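Local structure of putative uncharacterized protein (Chaetomium thermophilum, 4XRI) at residues E413-M427 with T438-A452. The protein is an importin-beta transport receptor for nuclear import of protein cargo and probably binds a small GTPase. The protein carries 2 engineered substitutions. Residues are numbered along the deposited sequence; the frame is centred on the assembly and turned at random.
Sequences EPIVKTGMQPLIAMM and TAYALGRITEACSEA
L423 drives its side chain as a knob into the hollow bounded by T438, A441, L442 and I445. With CG anti to the backbone N (chi1 -163°), its CD2 branch enters that hollow, meeting I445 CD1 tip to tip at 3.5 Å, while L442 slides past in the opposite direction. The T438 methyl CG2 presses against the backbone carbonyl of L423; T438 OG1, hydrogen-bonded to V434 O, rests across M426 CB and CG. The bend at chi2 (-76°) lays M427 SD against T438 CG2 (3.6 Å) and beside A439 CB and L442 CD1. L442 thus forms a forked ridge, CD1 to M427, while CD2 lies 3.8 Å from M420 CE and also packs on L423 CD2. Cut back to an alanine here, L442 would lose both branches, which would probably leave a gap beside L423 CD2 and let the M420 and M427 thioethers shift. Helices 409-425 and 432-449 pack antiparallel in the HEAT-repeat solenoid of the importin-beta family, their short axes 9.9 Å apart at closest approach and 152° between their directions; F400 and V397 of helix 390-402 touch this pair, and L462 of helix 455-472 lies against M420 and L442. Farther along, V416 straddles two bumps: CG1 sits between I445 CG2 (3.7 Å) and A452 CB, and CG2 faces C449 CB. The small A452 methyl CB nestles against E413 CA at 3.7 Å, and the K417 chain runs over A452 O. E413 OE2 comes to E451 CB; E413 OE2 and E451 OE1, 5.1 Å apart, also lie near E409, a cluster of like charges that may raise their proton affinities.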
ATOM      1  N   GLU A 413     -27.672 -14.076  -4.239  1.00 69.44           N
ATOM      2  CA  GLU A 413     -28.294 -14.039  -5.567  1.00 73.02           C
ATOM      3  C   GLU A 413     -29.796 -13.724  -5.552  1.00 60.92           C
ATOM      4  O   GLU A 413     -30.240 -12.836  -6.278  1.00 59.37           O
ATOM      5  CB  GLU A 413     -28.062 -15.363  -6.306  1.00 85.12           C
ATOM      6  CG  GLU A 413     -26.602 -15.698  -6.536  1.00 94.61           C
ATOM      7  CD  GLU A 413     -26.291 -16.067  -7.971  1.00 98.99           C
ATOM      8  OE1 GLU A 413     -27.201 -16.542  -8.681  1.00 97.29           O
ATOM      9  OE2 GLU A 413     -25.130 -15.869  -8.388  1.00 98.82           O
ATOM     10  N   PRO A 414     -30.590 -14.439  -4.726  1.00 62.48           N
ATOM     11  CA  PRO A 414     -32.020 -14.109  -4.772  1.00 63.81           C
ATOM     12  C   PRO A 414     -32.344 -12.755  -4.149  1.00 66.46           C
ATOM     13  O   PRO A 414     -33.352 -12.146  -4.507  1.00 70.00           O
ATOM     14  CB  PRO A 414     -32.663 -15.242  -3.967  1.00 65.01           C
ATOM     15  CG  PRO A 414     -31.607 -15.668  -3.021  1.00 64.28           C
ATOM     16  CD  PRO A 414     -30.325 -15.549  -3.791  1.00 61.15           C
ATOM     17  N   ILE A 415     -31.507 -12.295  -3.226  1.00 65.82           N
ATOM     18  CA  ILE A 415     -31.719 -11.002  -2.591  1.00 65.40           C
ATOM     19  C   ILE A 415     -31.348  -9.876  -3.550  1.00 62.72           C
ATOM     20  O   ILE A 415     -31.997  -8.831  -3.577  1.00 64.53           O
ATOM     21  CB  ILE A 415     -30.902 -10.870  -1.297  1.00 62.53           C
ATOM     22  CG1 ILE A 415     -31.158 -12.075  -0.392  1.00 69.20           C
ATOM     23  CG2 ILE A 415     -31.245  -9.575  -0.576  1.00 49.57           C
ATOM     24  CD1 ILE A 415     -30.416 -12.023   0.916  1.00 70.13           C
ATOM     25  N   VAL A 416     -30.304 -10.102  -4.339  1.00 62.46           N
ATOM     26  CA  VAL A 416     -29.886  -9.138  -5.349  1.00 61.98           C
ATOM     27  C   VAL A 416     -30.942  -9.017  -6.442  1.00 68.46           C
ATOM     28  O   VAL A 416     -31.334  -7.912  -6.820  1.00 69.40           O
ATOM     29  CB  VAL A 416     -28.539  -9.531  -5.982  1.00 66.07           C
ATOM     30  CG1 VAL A 416     -28.262  -8.686  -7.218  1.00 64.19           C
ATOM     31  CG2 VAL A 416     -27.415  -9.391  -4.965  1.00 64.77           C
ATOM     32  N   LYS A 417     -31.396 -10.163  -6.944  1.00 65.24           N
ATOM     33  CA  LYS A 417     -32.452 -10.208  -7.950  1.00 70.74           C
ATOM     34  C   LYS A 417     -33.705  -9.489  -7.466  1.00 72.35           C
ATOM     35  O   LYS A 417     -34.324  -8.728  -8.211  1.00 77.06           O
ATOM     36  CB  LYS A 417     -32.787 -11.657  -8.313  1.00 71.18           C
ATOM     37  CG  LYS A 417     -31.876 -12.260  -9.365  1.00 72.70           C
ATOM     38  CD  LYS A 417     -31.979 -13.775  -9.397  1.00 73.94           C
ATOM     39  CE  LYS A 417     -31.073 -14.363 -10.469  1.00 75.91           C
ATOM     40  NZ  LYS A 417     -30.954 -15.843 -10.357  1.00 79.48           N
ATOM     41  N   THR A 418     -34.067  -9.733  -6.212  1.00 69.58           N
ATOM     42  CA  THR A 418     -35.236  -9.108  -5.609  1.00 64.82           C
ATOM     43  C   THR A 418     -35.042  -7.602  -5.454  1.00 62.76           C
ATOM     44  O   THR A 418     -35.970  -6.819  -5.660  1.00 58.02           O
ATOM     45  CB  THR A 418     -35.552  -9.733  -4.231  1.00 70.44           C
ATOM     46  OG1 THR A 418     -35.989 -11.087  -4.406  1.00 76.57           O
ATOM     47  CG2 THR A 418     -36.641  -8.950  -3.511  1.00 76.26           C
ATOM     48  N   GLY A 419     -33.824  -7.200  -5.109  1.00 64.99           N
ATOM     49  CA  GLY A 419     -33.549  -5.810  -4.796  1.00 56.33           C
ATOM     50  C   GLY A 419     -33.011  -4.966  -5.935  1.00 61.32           C
ATOM     51  O   GLY A 419     -32.792  -3.767  -5.762  1.00 60.07           O
ATOM     52  N   MET A 420     -32.806  -5.575  -7.099  1.00 59.07           N
ATOM     53  CA  MET A 420     -32.181  -4.877  -8.219  1.00 61.23           C
ATOM     54  C   MET A 420     -33.029  -3.710  -8.721  1.00 61.83           C
ATOM     55  O   MET A 420     -32.548  -2.580  -8.806  1.00 57.22           O
ATOM     56  CB  MET A 420     -31.904  -5.844  -9.368  1.00 60.54           C
ATOM     57  CG  MET A 420     -30.770  -5.392 -10.272  1.00 63.18           C
ATOM     58  SD  MET A 420     -29.248  -5.159  -9.335  1.00 57.44           S
ATOM     59  CE  MET A 420     -28.252  -4.249 -10.510  1.00 75.26           C
ATOM     60  N   GLN A 421     -34.288  -3.984  -9.047  1.00 55.77           N
ATOM     61  CA  GLN A 421     -35.192  -2.946  -9.541  1.00 53.90           C
ATOM     62  C   GLN A 421     -35.475  -1.830  -8.520  1.00 55.52           C
ATOM     63  O   GLN A 421     -35.459  -0.655  -8.885  1.00 58.19           O
ATOM     64  CB  GLN A 421     -36.510  -3.574 -10.006  1.00 65.90           C
ATOM     65  CG  GLN A 421     -37.687  -2.616 -10.050  1.00 73.37           C
ATOM     66  CD  GLN A 421     -38.618  -2.790  -8.865  1.00 85.29           C
ATOM     67  OE1 GLN A 421     -38.910  -3.914  -8.452  1.00 92.93           O
ATOM     68  NE2 GLN A 421     -39.083  -1.679  -8.306  1.00 80.69           N
ATOM     69  N   PRO A 422     -35.740  -2.182  -7.242  1.00 59.90           N
ATOM     70  CA  PRO A 422     -35.935  -1.081  -6.290  1.00 62.19           C
ATOM     71  C   PRO A 422     -34.694  -0.209  -6.125  1.00 61.50           C
ATOM     72  O   PRO A 422     -34.817   1.008  -5.999  1.00 61.59           O
ATOM     73  CB  PRO A 422     -36.263  -1.806  -4.978  1.00 60.47           C
ATOM     74  CG  PRO A 422     -36.828  -3.108  -5.402  1.00 53.79           C
ATOM     75  CD  PRO A 422     -36.055  -3.484  -6.625  1.00 58.74           C
ATOM     76  N   LEU A 423     -33.516  -0.824  -6.137  1.00 58.38           N
ATOM     77  CA  LEU A 423     -32.276  -0.076  -5.974  1.00 57.14           C
ATOM     78  C   LEU A 423     -32.021   0.825  -7.177  1.00 52.91           C
ATOM     79  O   LEU A 423     -31.530   1.941  -7.030  1.00 55.49           O
ATOM     80  CB  LEU A 423     -31.093  -1.019  -5.766  1.00 55.68           C
ATOM     81  CG  LEU A 423     -29.850  -0.345  -5.182  1.00 57.98           C
ATOM     82  CD1 LEU A 423     -30.154   0.202  -3.802  1.00 57.61           C
ATOM     83  CD2 LEU A 423     -28.679  -1.302  -5.125  1.00 60.42           C
ATOM     84  N   ILE A 424     -32.362   0.339  -8.366  1.00 47.06           N
ATOM     85  CA  ILE A 424     -32.221   1.139  -9.577  1.00 52.31           C
ATOM     86  C   ILE A 424     -33.154   2.343  -9.520  1.00 51.32           C
ATOM     87  O   ILE A 424     -32.797   3.444  -9.946  1.00 54.20           O
ATOM     88  CB  ILE A 424     -32.516   0.309 -10.840  1.00 60.39           C
ATOM     89  CG1 ILE A 424     -31.411  -0.723 -11.061  1.00 55.23           C
ATOM     90  CG2 ILE A 424     -32.628   1.205 -12.063  1.00 56.32           C
ATOM     91  CD1 ILE A 424     -31.652  -1.626 -12.247  1.00 48.18           C
ATOM     92  N   ALA A 425     -34.344   2.133  -8.969  1.00 50.12           N
ATOM     93  CA  ALA A 425     -35.322   3.203  -8.827  1.00 52.00           C
ATOM     94  C   ALA A 425     -34.816   4.286  -7.880  1.00 56.07           C
ATOM     95  O   ALA A 425     -35.186   5.453  -8.001  1.00 56.89           O
ATOM     96  CB  ALA A 425     -36.646   2.645  -8.335  1.00 58.81           C
ATOM     97  N   MET A 426     -33.958   3.892  -6.943  1.00 55.61           N
ATOM     98  CA  MET A 426     -33.404   4.813  -5.956  1.00 51.12           C
ATOM     99  C   MET A 426     -32.494   5.859  -6.598  1.00 51.30           C
ATOM    100  O   MET A 426     -32.129   6.850  -5.966  1.00 51.71           O
ATOM    101  CB  MET A 426     -32.629   4.040  -4.886  1.00 59.98           C
ATOM    102  CG  MET A 426     -32.714   4.632  -3.487  1.00 67.83           C
ATOM    103  SD  MET A 426     -34.326   4.353  -2.733  1.00 70.10           S
ATOM    104  CE  MET A 426     -34.655   2.682  -3.288  1.00 65.05           C
ATOM    105  N   MET A 427     -32.130   5.634  -7.857  1.00 53.69           N
ATOM    106  CA  MET A 427     -31.286   6.566  -8.596  1.00 52.05           C
ATOM    107  C   MET A 427     -32.029   7.858  -8.922  1.00 59.71           C
ATOM    108  O   MET A 427     -31.419   8.848  -9.322  1.00 59.59           O
ATOM    109  CB  MET A 427     -30.772   5.916  -9.884  1.00 49.96           C
ATOM    110  CG  MET A 427     -29.805   4.766  -9.651  1.00 46.46           C
ATOM    111  SD  MET A 427     -28.157   5.330  -9.177  1.00 48.63           S
ATOM    112  CE  MET A 427     -27.566   5.965 -10.742  1.00 42.18           C
ATOM    113  N   THR A 438     -26.444   5.052  -3.773  1.00 44.67           N
ATOM    114  CA  THR A 438     -27.134   4.066  -4.592  1.00 44.83           C
ATOM    115  C   THR A 438     -26.243   3.596  -5.735  1.00 42.70           C
ATOM    116  O   THR A 438     -26.132   2.397  -6.000  1.00 44.15           O
ATOM    117  CB  THR A 438     -28.444   4.627  -5.167  1.00 48.44           C
ATOM    118  OG1 THR A 438     -29.347   4.924  -4.094  1.00 44.50           O
ATOM    119  CG2 THR A 438     -29.087   3.618  -6.096  1.00 49.71           C
ATOM    120  N   ALA A 439     -25.612   4.553  -6.407  1.00 40.13           N
ATOM    121  CA  ALA A 439     -24.697   4.250  -7.502  1.00 47.21           C
ATOM    122  C   ALA A 439     -23.558   3.351  -7.033  1.00 47.70           C
ATOM    123  O   ALA A 439     -23.234   2.356  -7.679  1.00 47.49           O
ATOM    124  CB  ALA A 439     -24.145   5.534  -8.100  1.00 43.81           C
ATOM    125  N   TYR A 440     -22.967   3.704  -5.896  1.00 43.95           N
ATOM    126  CA  TYR A 440     -21.863   2.942  -5.318  1.00 48.35           C
ATOM    127  C   TYR A 440     -22.304   1.538  -4.921  1.00 49.55           C
ATOM    128  O   TYR A 440     -21.569   0.569  -5.112  1.00 50.53           O
ATOM    129  CB  TYR A 440     -21.292   3.673  -4.102  1.00 56.41           C
ATOM    130  CG  TYR A 440     -20.016   3.065  -3.566  1.00 62.30           C
ATOM    131  CD1 TYR A 440     -18.785   3.398  -4.116  1.00 64.10           C
ATOM    132  CD2 TYR A 440     -20.039   2.171  -2.502  1.00 65.14           C
ATOM    133  CE1 TYR A 440     -17.614   2.852  -3.630  1.00 65.81           C
ATOM    134  CE2 TYR A 440     -18.872   1.618  -2.008  1.00 64.06           C
ATOM    135  CZ  TYR A 440     -17.662   1.963  -2.574  1.00 67.71           C
ATOM    136  OH  TYR A 440     -16.496   1.417  -2.087  1.00 66.16           O
ATOM    137  N   ALA A 441     -23.508   1.441  -4.367  1.00 43.21           N
ATOM    138  CA  ALA A 441     -24.071   0.161  -3.960  1.00 43.72           C
ATOM    139  C   ALA A 441     -24.286  -0.735  -5.173  1.00 46.02           C
ATOM    140  O   ALA A 441     -24.090  -1.946  -5.102  1.00 45.20           O
ATOM    141  CB  ALA A 441     -25.381   0.367  -3.210  1.00 39.57           C
ATOM    142  N   LEU A 442     -24.694  -0.129  -6.284  1.00 46.06           N
ATOM    143  CA  LEU A 442     -24.877  -0.856  -7.533  1.00 43.68           C
ATOM    144  C   LEU A 442     -23.541  -1.363  -8.063  1.00 47.57           C
ATOM    145  O   LEU A 442     -23.473  -2.418  -8.688  1.00 52.45           O
ATOM    146  CB  LEU A 442     -25.567   0.031  -8.573  1.00 43.94           C
ATOM    147  CG  LEU A 442     -27.062   0.275  -8.348  1.00 45.24           C
ATOM    148  CD1 LEU A 442     -27.561   1.432  -9.194  1.00 46.13           C
ATOM    149  CD2 LEU A 442     -27.846  -0.993  -8.654  1.00 46.88           C
ATOM    150  N   GLY A 443     -22.481  -0.604  -7.805  1.00 43.79           N
ATOM    151  CA  GLY A 443     -21.142  -1.016  -8.181  1.00 50.68           C
ATOM    152  C   GLY A 443     -20.680  -2.180  -7.332  1.00 55.73           C
ATOM    153  O   GLY A 443     -20.110  -3.142  -7.840  1.00 52.32           O
ATOM    154  N   ARG A 444     -20.930  -2.083  -6.029  1.00 51.85           N
ATOM    155  CA  ARG A 444     -20.648  -3.174  -5.101  1.00 43.79           C
ATOM    156  C   ARG A 444     -21.375  -4.443  -5.526  1.00 54.67           C
ATOM    157  O   ARG A 444     -20.810  -5.537  -5.490  1.00 51.33           O
ATOM    158  CB  ARG A 444     -21.051  -2.787  -3.672  1.00 47.88           C
ATOM    159  CG  ARG A 444     -20.158  -1.738  -3.028  1.00 45.65           C
ATOM    160  CD  ARG A 444     -18.905  -2.363  -2.434  1.00 51.65           C
ATOM    161  NE  ARG A 444     -19.204  -3.198  -1.273  1.00 58.56           N
ATOM    162  CZ  ARG A 444     -18.284  -3.800  -0.526  1.00 63.05           C
ATOM    163  NH1 ARG A 444     -16.998  -3.660  -0.816  1.00 66.28           N
ATOM    164  NH2 ARG A 444     -18.649  -4.540   0.513  1.00 55.07           N
ATOM    165  N   ILE A 445     -22.629  -4.285  -5.936  1.00 48.39           N
ATOM    166  CA  ILE A 445     -23.456  -5.411  -6.354  1.00 50.45           C
ATOM    167  C   ILE A 445     -22.915  -6.079  -7.613  1.00 57.26           C
ATOM    168  O   ILE A 445     -22.743  -7.299  -7.651  1.00 56.48           O
ATOM    169  CB  ILE A 445     -24.911  -4.970  -6.600  1.00 51.74           C
ATOM    170  CG1 ILE A 445     -25.625  -4.760  -5.267  1.00 54.00           C
ATOM    171  CG2 ILE A 445     -25.656  -6.003  -7.437  1.00 51.77           C
ATOM    172  CD1 ILE A 445     -27.085  -4.441  -5.414  1.00 54.41           C
ATOM    173  N   THR A 446     -22.650  -5.275  -8.639  1.00 54.78           N
ATOM    174  CA  THR A 446     -22.085  -5.780  -9.885  1.00 61.90           C
ATOM    175  C   THR A 446     -20.765  -6.500  -9.634  1.00 61.45           C
ATOM    176  O   THR A 446     -20.526  -7.588 -10.153  1.00 58.44           O
ATOM    177  CB  THR A 446     -21.846  -4.644 -10.898  1.00 55.18           C
ATOM    178  OG1 THR A 446     -23.091  -4.012 -11.216  1.00 51.96           O
ATOM    179  CG2 THR A 446     -21.216  -5.190 -12.171  1.00 55.72           C
ATOM    180  N   GLU A 447     -19.920  -5.880  -8.819  1.00 56.29           N
ATOM    181  CA  GLU A 447     -18.590  -6.402  -8.523  1.00 56.50           C
ATOM    182  C   GLU A 447     -18.644  -7.766  -7.846  1.00 61.82           C
ATOM    183  O   GLU A 447     -17.918  -8.687  -8.221  1.00 59.68           O
ATOM    184  CB  GLU A 447     -17.828  -5.415  -7.637  1.00 56.40           C
ATOM    185  CG  GLU A 447     -16.409  -5.831  -7.300  1.00 60.84           C
ATOM    186  CD  GLU A 447     -15.721  -4.825  -6.398  1.00 68.08           C
ATOM    187  OE1 GLU A 447     -14.580  -4.423  -6.713  1.00 72.25           O
ATOM    188  OE2 GLU A 447     -16.321  -4.438  -5.373  1.00 74.80           O
ATOM    189  N   ALA A 448     -19.516  -7.890  -6.852  1.00 59.33           N
ATOM    190  CA  ALA A 448     -19.579  -9.098  -6.043  1.00 58.92           C
ATOM    191  C   ALA A 448     -20.532 -10.142  -6.616  1.00 65.01           C
ATOM    192  O   ALA A 448     -20.297 -11.342  -6.476  1.00 68.90           O
ATOM    193  CB  ALA A 448     -19.984  -8.749  -4.620  1.00 59.47           C
ATOM    194  N   CYS A 449     -21.608  -9.692  -7.255  1.00 61.92           N
ATOM    195  CA  CYS A 449     -22.656 -10.613  -7.689  1.00 67.01           C
ATOM    196  C   CYS A 449     -23.223 -10.298  -9.070  1.00 67.01           C
ATOM    197  O   CYS A 449     -24.441 -10.253  -9.244  1.00 69.86           O
ATOM    198  CB  CYS A 449     -23.799 -10.622  -6.669  1.00 75.14           C
ATOM    199  SG  CYS A 449     -23.301 -10.949  -4.962  1.00 76.68           S
ATOM    200  N   SER A 450     -22.348 -10.093 -10.048  1.00 65.58           N
ATOM    201  CA  SER A 450     -22.785  -9.833 -11.418  1.00 68.06           C
ATOM    202  C   SER A 450     -23.611 -10.992 -11.961  1.00 73.13           C
ATOM    203  O   SER A 450     -24.509 -10.802 -12.783  1.00 77.98           O
ATOM    204  CB  SER A 450     -21.586  -9.576 -12.330  1.00 69.66           C
ATOM    205  OG  SER A 450     -20.573 -10.547 -12.129  1.00 67.21           O
ATOM    206  N   GLU A 451     -23.301 -12.191 -11.478  1.00 70.34           N
ATOM    207  CA  GLU A 451     -23.994 -13.409 -11.874  1.00 77.55           C
ATOM    208  C   GLU A 451     -25.485 -13.348 -11.554  1.00 75.88           C
ATOM    209  O   GLU A 451     -26.303 -13.949 -12.249  1.00 80.58           O
ATOM    210  CB  GLU A 451     -23.364 -14.622 -11.182  1.00 87.60           C
ATOM    211  CG  GLU A 451     -21.888 -14.852 -11.507  1.00 95.25           C
ATOM    212  CD  GLU A 451     -20.943 -13.969 -10.703  1.00101.38           C
ATOM    213  OE1 GLU A 451     -21.376 -12.908 -10.202  1.00 97.91           O
ATOM    214  OE2 GLU A 451     -19.759 -14.342 -10.569  1.00106.61           O
ATOM    215  N   ALA A 452     -25.832 -12.616 -10.500  1.00 72.87           N
ATOM    216  CA  ALA A 452     -27.223 -12.496 -10.079  1.00 78.18           C
ATOM    217  C   ALA A 452     -27.982 -11.493 -10.940  1.00 74.92           C
ATOM    218  O   ALA A 452     -29.209 -11.520 -11.002  1.00 79.06           O
ATOM    219  CB  ALA A 452     -27.299 -12.100  -8.616  1.00 84.23           C
TER